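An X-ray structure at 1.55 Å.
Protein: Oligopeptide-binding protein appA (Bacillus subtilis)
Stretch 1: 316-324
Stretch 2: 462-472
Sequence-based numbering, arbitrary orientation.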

# COMPACT_ATOMS: atom_id res chain seq x y z
N SER A 316 -4.99 -12.76 -6.04
CA SER A 316 -6.37 -12.37 -5.85
C SER A 316 -7.31 -13.37 -6.50
O SER A 316 -7.10 -13.81 -7.64
CB SER A 316 -6.64 -11.02 -6.47
OG SER A 316 -8.02 -10.72 -6.36
N TRP A 317 -8.42 -13.66 -5.81
CA TRP A 317 -9.47 -14.47 -6.41
C TRP A 317 -10.07 -13.78 -7.63
O TRP A 317 -10.73 -14.42 -8.44
CB TRP A 317 -10.58 -14.80 -5.40
CG TRP A 317 -11.24 -13.63 -4.74
CD1 TRP A 317 -10.93 -13.12 -3.53
CD2 TRP A 317 -12.32 -12.83 -5.24
NE1 TRP A 317 -11.72 -12.05 -3.24
CE2 TRP A 317 -12.61 -11.87 -4.26
CE3 TRP A 317 -13.09 -12.85 -6.40
CZ2 TRP A 317 -13.61 -10.90 -4.41
CZ3 TRP A 317 -14.12 -11.91 -6.54
CH2 TRP A 317 -14.37 -10.95 -5.56
N ASN A 318 -9.86 -12.48 -7.77
CA ASN A 318 -10.43 -11.74 -8.89
C ASN A 318 -9.48 -11.64 -10.08
O ASN A 318 -9.82 -11.03 -11.09
CB ASN A 318 -10.81 -10.34 -8.44
CG ASN A 318 -11.88 -9.71 -9.30
OD1 ASN A 318 -12.79 -10.38 -9.79
ND2 ASN A 318 -11.77 -8.40 -9.50
N TYR A 319 -8.28 -12.19 -9.95
CA TYR A 319 -7.30 -12.08 -11.01
C TYR A 319 -7.84 -12.88 -12.17
O TYR A 319 -8.25 -14.04 -11.99
CB TYR A 319 -5.95 -12.60 -10.55
CG TYR A 319 -4.82 -12.35 -11.54
CD1 TYR A 319 -4.49 -13.31 -12.50
CD2 TYR A 319 -4.10 -11.16 -11.53
CE1 TYR A 319 -3.45 -13.08 -13.40
CE2 TYR A 319 -3.07 -10.94 -12.41
CZ TYR A 319 -2.75 -11.90 -13.34
OH TYR A 319 -1.70 -11.66 -14.23
N PRO A 320 -7.89 -12.27 -13.37
CA PRO A 320 -8.54 -12.90 -14.51
C PRO A 320 -7.66 -13.97 -15.12
O PRO A 320 -6.65 -13.66 -15.73
CB PRO A 320 -8.75 -11.73 -15.46
CG PRO A 320 -7.65 -10.82 -15.16
CD PRO A 320 -7.36 -10.95 -13.70
N LYS A 321 -8.07 -15.22 -14.96
CA LYS A 321 -7.29 -16.37 -15.39
C LYS A 321 -7.19 -16.51 -16.92
O LYS A 321 -6.15 -16.94 -17.44
CB LYS A 321 -7.91 -17.63 -14.80
CG LYS A 321 -7.01 -18.85 -14.81
CD LYS A 321 -7.17 -19.68 -13.53
CE LYS A 321 -6.63 -18.95 -12.30
NZ LYS A 321 -6.55 -19.87 -11.13
N ASP A 322 -8.24 -16.11 -17.62
CA ASP A 322 -8.40 -16.42 -19.05
C ASP A 322 -8.74 -15.19 -19.90
O ASP A 322 -9.56 -15.26 -20.82
CB ASP A 322 -9.50 -17.49 -19.21
CG ASP A 322 -10.79 -17.14 -18.46
OD1 ASP A 322 -11.85 -17.70 -18.80
OD2 ASP A 322 -10.72 -16.31 -17.52
N ILE A 323 -8.09 -14.06 -19.59
CA ILE A 323 -8.33 -12.79 -20.27
C ILE A 323 -7.16 -12.46 -21.21
O ILE A 323 -5.99 -12.63 -20.85
CB ILE A 323 -8.53 -11.66 -19.22
CG1 ILE A 323 -9.27 -10.47 -19.81
CG2 ILE A 323 -7.18 -11.18 -18.63
CD1 ILE A 323 -9.29 -9.28 -18.86
N ASP A 324 -7.46 -12.01 -22.42
CA ASP A 324 -6.42 -11.51 -23.31
C ASP A 324 -6.47 -9.99 -23.31
O ASP A 324 -7.28 -9.38 -23.98
CB ASP A 324 -6.56 -12.08 -24.73
CG ASP A 324 -5.82 -13.44 -24.92
OD1 ASP A 324 -4.86 -13.71 -24.16
OD2 ASP A 324 -6.19 -14.21 -25.84
N ASP A 462 -22.58 -11.69 -5.99
CA ASP A 462 -21.90 -12.94 -6.35
C ASP A 462 -20.50 -12.67 -6.90
O ASP A 462 -20.31 -11.78 -7.74
CB ASP A 462 -22.75 -13.73 -7.36
CG ASP A 462 -22.13 -15.06 -7.72
OD1 ASP A 462 -22.55 -16.10 -7.17
OD2 ASP A 462 -21.21 -15.07 -8.55
N ARG A 463 -19.51 -13.44 -6.43
CA ARG A 463 -18.11 -13.26 -6.85
C ARG A 463 -17.86 -13.60 -8.32
O ARG A 463 -17.05 -12.95 -8.96
CB ARG A 463 -17.15 -14.08 -5.98
CG ARG A 463 -17.16 -13.66 -4.53
CD ARG A 463 -16.01 -14.24 -3.74
NE ARG A 463 -15.70 -13.37 -2.59
CZ ARG A 463 -14.70 -13.57 -1.74
NH1 ARG A 463 -13.88 -14.62 -1.87
NH2 ARG A 463 -14.51 -12.71 -0.74
N LYS A 464 -18.55 -14.62 -8.84
CA LYS A 464 -18.39 -14.99 -10.24
C LYS A 464 -18.89 -13.88 -11.16
O LYS A 464 -18.24 -13.55 -12.15
CB LYS A 464 -19.11 -16.30 -10.56
CG LYS A 464 -18.54 -17.51 -9.86
CD LYS A 464 -17.11 -17.81 -10.31
CE LYS A 464 -16.66 -19.22 -9.91
NZ LYS A 464 -15.21 -19.43 -10.18
N GLN A 465 -20.03 -13.29 -10.82
CA GLN A 465 -20.58 -12.18 -11.59
C GLN A 465 -19.67 -10.97 -11.49
O GLN A 465 -19.44 -10.27 -12.48
CB GLN A 465 -21.98 -11.83 -11.09
CG GLN A 465 -23.01 -12.94 -11.28
CD GLN A 465 -24.35 -12.67 -10.60
OE1 GLN A 465 -25.25 -13.51 -10.65
NE2 GLN A 465 -24.48 -11.49 -9.98
N TYR A 466 -19.17 -10.73 -10.28
CA TYR A 466 -18.22 -9.64 -10.02
C TYR A 466 -16.95 -9.79 -10.87
O TYR A 466 -16.55 -8.86 -11.57
CB TYR A 466 -17.85 -9.63 -8.55
CG TYR A 466 -17.01 -8.46 -8.09
CD1 TYR A 466 -17.60 -7.24 -7.79
CD2 TYR A 466 -15.65 -8.58 -7.90
CE1 TYR A 466 -16.85 -6.16 -7.32
CE2 TYR A 466 -14.89 -7.51 -7.45
CZ TYR A 466 -15.49 -6.31 -7.17
OH TYR A 466 -14.76 -5.23 -6.70
N SER A 467 -16.32 -10.95 -10.80
CA SER A 467 -15.11 -11.22 -11.56
C SER A 467 -15.37 -11.13 -13.06
O SER A 467 -14.51 -10.72 -13.83
CB SER A 467 -14.57 -12.62 -11.20
OG SER A 467 -14.23 -12.69 -9.82
N LYS A 468 -16.56 -11.52 -13.51
CA LYS A 468 -16.85 -11.51 -14.94
C LYS A 468 -16.95 -10.08 -15.45
O LYS A 468 -16.38 -9.75 -16.48
CB LYS A 468 -18.14 -12.27 -15.23
CG LYS A 468 -18.39 -12.58 -16.72
CD LYS A 468 -17.59 -13.80 -17.17
CE LYS A 468 -17.30 -13.81 -18.68
NZ LYS A 468 -15.90 -14.29 -18.97
N GLU A 469 -17.65 -9.23 -14.71
CA GLU A 469 -17.76 -7.82 -15.07
C GLU A 469 -16.42 -7.10 -14.94
O GLU A 469 -16.15 -6.15 -15.68
CB GLU A 469 -18.83 -7.12 -14.22
CG GLU A 469 -20.25 -7.37 -14.74
CD GLU A 469 -20.59 -6.51 -15.96
OE1 GLU A 469 -20.20 -5.31 -15.96
OE2 GLU A 469 -21.27 -7.02 -16.89
N TYR A 470 -15.58 -7.56 -14.01
CA TYR A 470 -14.25 -6.98 -13.86
C TYR A 470 -13.33 -7.26 -15.04
O TYR A 470 -12.39 -6.51 -15.26
CB TYR A 470 -13.59 -7.34 -12.51
CG TYR A 470 -13.47 -6.10 -11.65
CD1 TYR A 470 -14.46 -5.75 -10.75
CD2 TYR A 470 -12.39 -5.25 -11.80
CE1 TYR A 470 -14.38 -4.57 -10.00
CE2 TYR A 470 -12.30 -4.08 -11.06
CZ TYR A 470 -13.29 -3.74 -10.15
OH TYR A 470 -13.20 -2.56 -9.40
N GLU A 471 -13.58 -8.30 -15.82
CA GLU A 471 -12.80 -8.50 -17.05
C GLU A 471 -12.83 -7.24 -17.95
O GLU A 471 -11.82 -6.84 -18.52
CB GLU A 471 -13.30 -9.71 -17.83
CG GLU A 471 -13.02 -11.05 -17.16
CD GLU A 471 -13.70 -12.23 -17.87
OE1 GLU A 471 -14.36 -12.05 -18.93
OE2 GLU A 471 -13.57 -13.37 -17.34
N GLN A 472 -14.00 -6.62 -18.07
CA GLN A 472 -14.15 -5.40 -18.85
C GLN A 472 -13.37 -4.23 -18.28
O GLN A 472 -12.85 -3.42 -19.02
CB GLN A 472 -15.61 -4.98 -18.93
CG GLN A 472 -16.49 -5.95 -19.64
CD GLN A 472 -17.91 -5.44 -19.74
OE1 GLN A 472 -18.14 -4.35 -20.28
NE2 GLN A 472 -18.87 -6.21 -19.22
O HOH W 1 -11.76 -11.01 -13.14
O HOH W 2 -13.32 -14.95 -19.29

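A turn-bearing loop packs against one side of a helix in a mixed contact, in which a tryptophan stacked under an arginine and a buried asparagine that meets a helix serine form the centre, and two waters bridge the stretches, one between backbones and one between side chains. The loop, residues 316-324, has no regular secondary structure but opens with a type I beta turn from Ser-316 to Tyr-319, closed by Tyr-319 N to Ser-316 O at 3.1 Å. The Ser-316 side chain reinforces it, OG accepting from Asn-318 N at 2.9 Å. The helix begins at Arg-463, and Asp-462 caps it: its OD2 accepts from Gln-465 N at 3.1 Å and, weakly, from Lys-464 N at 2.7 Å, satisfying amides that have no preceding turn to bond to. The backbones come closest at Asn-318 and Ser-467, whose CA atoms are 5.4 Å apart.

Trp-317, at the second position of the turn, points toward the helix and offers its broad indole to Arg-463. The guanidinium lies flat on the ring, planes 10° apart, with CZ of Arg-463 3.9 Å from the centroid of the five-membered ring of Trp-317. The delocalised cation meets the electron-rich face, while Arg-463 CD sits almost directly above the six-membered ring in a CH-pi contact. The far end of the indole also meets Tyr-466, Trp-317 CH2 lying 3.6 Å from Tyr-466 CD2; the two rings are oblique, at 46°.

Asn-318 is buried, so its polar amide is best served by a polar partner. Its OD1 lies 2.7 Å from Ser-467 OG, and Arg-463 O lies 3.0 Å from the same Ser-467 OG; the hydroxyl has one proton and two acceptors in reach, and which receives it is open. Ser-467 is a small residue whose hydroxyl lies within reach of the amide just where the backbones are nearest. The amide's other end, ND2 of Asn-318, packs 3.6 Å from Tyr-470 CG. Water 1 joins the backbones here, donating to Asn-318 O at 2.8 Å and to Ser-467 O at 2.9 Å.

Further along, Ile-323 brings an apolar tip to the helix, its CD1 3.5 Å from Glu-471 O and 4.2 Å from Glu-471 CB. Two acids also approach, Asp-322 OD2 and Glu-471 OE2 being 4.1 Å apart, a repulsive pairing in itself. Lys-468 offsets it through a salt bridge, NZ to Glu-471 OE1 at 2.7 Å, and water 2 donates to Glu-471 OE2 at 2.5 Å and weakly to Asp-322 OD1 at 3.2 Å, linking the two carboxylates.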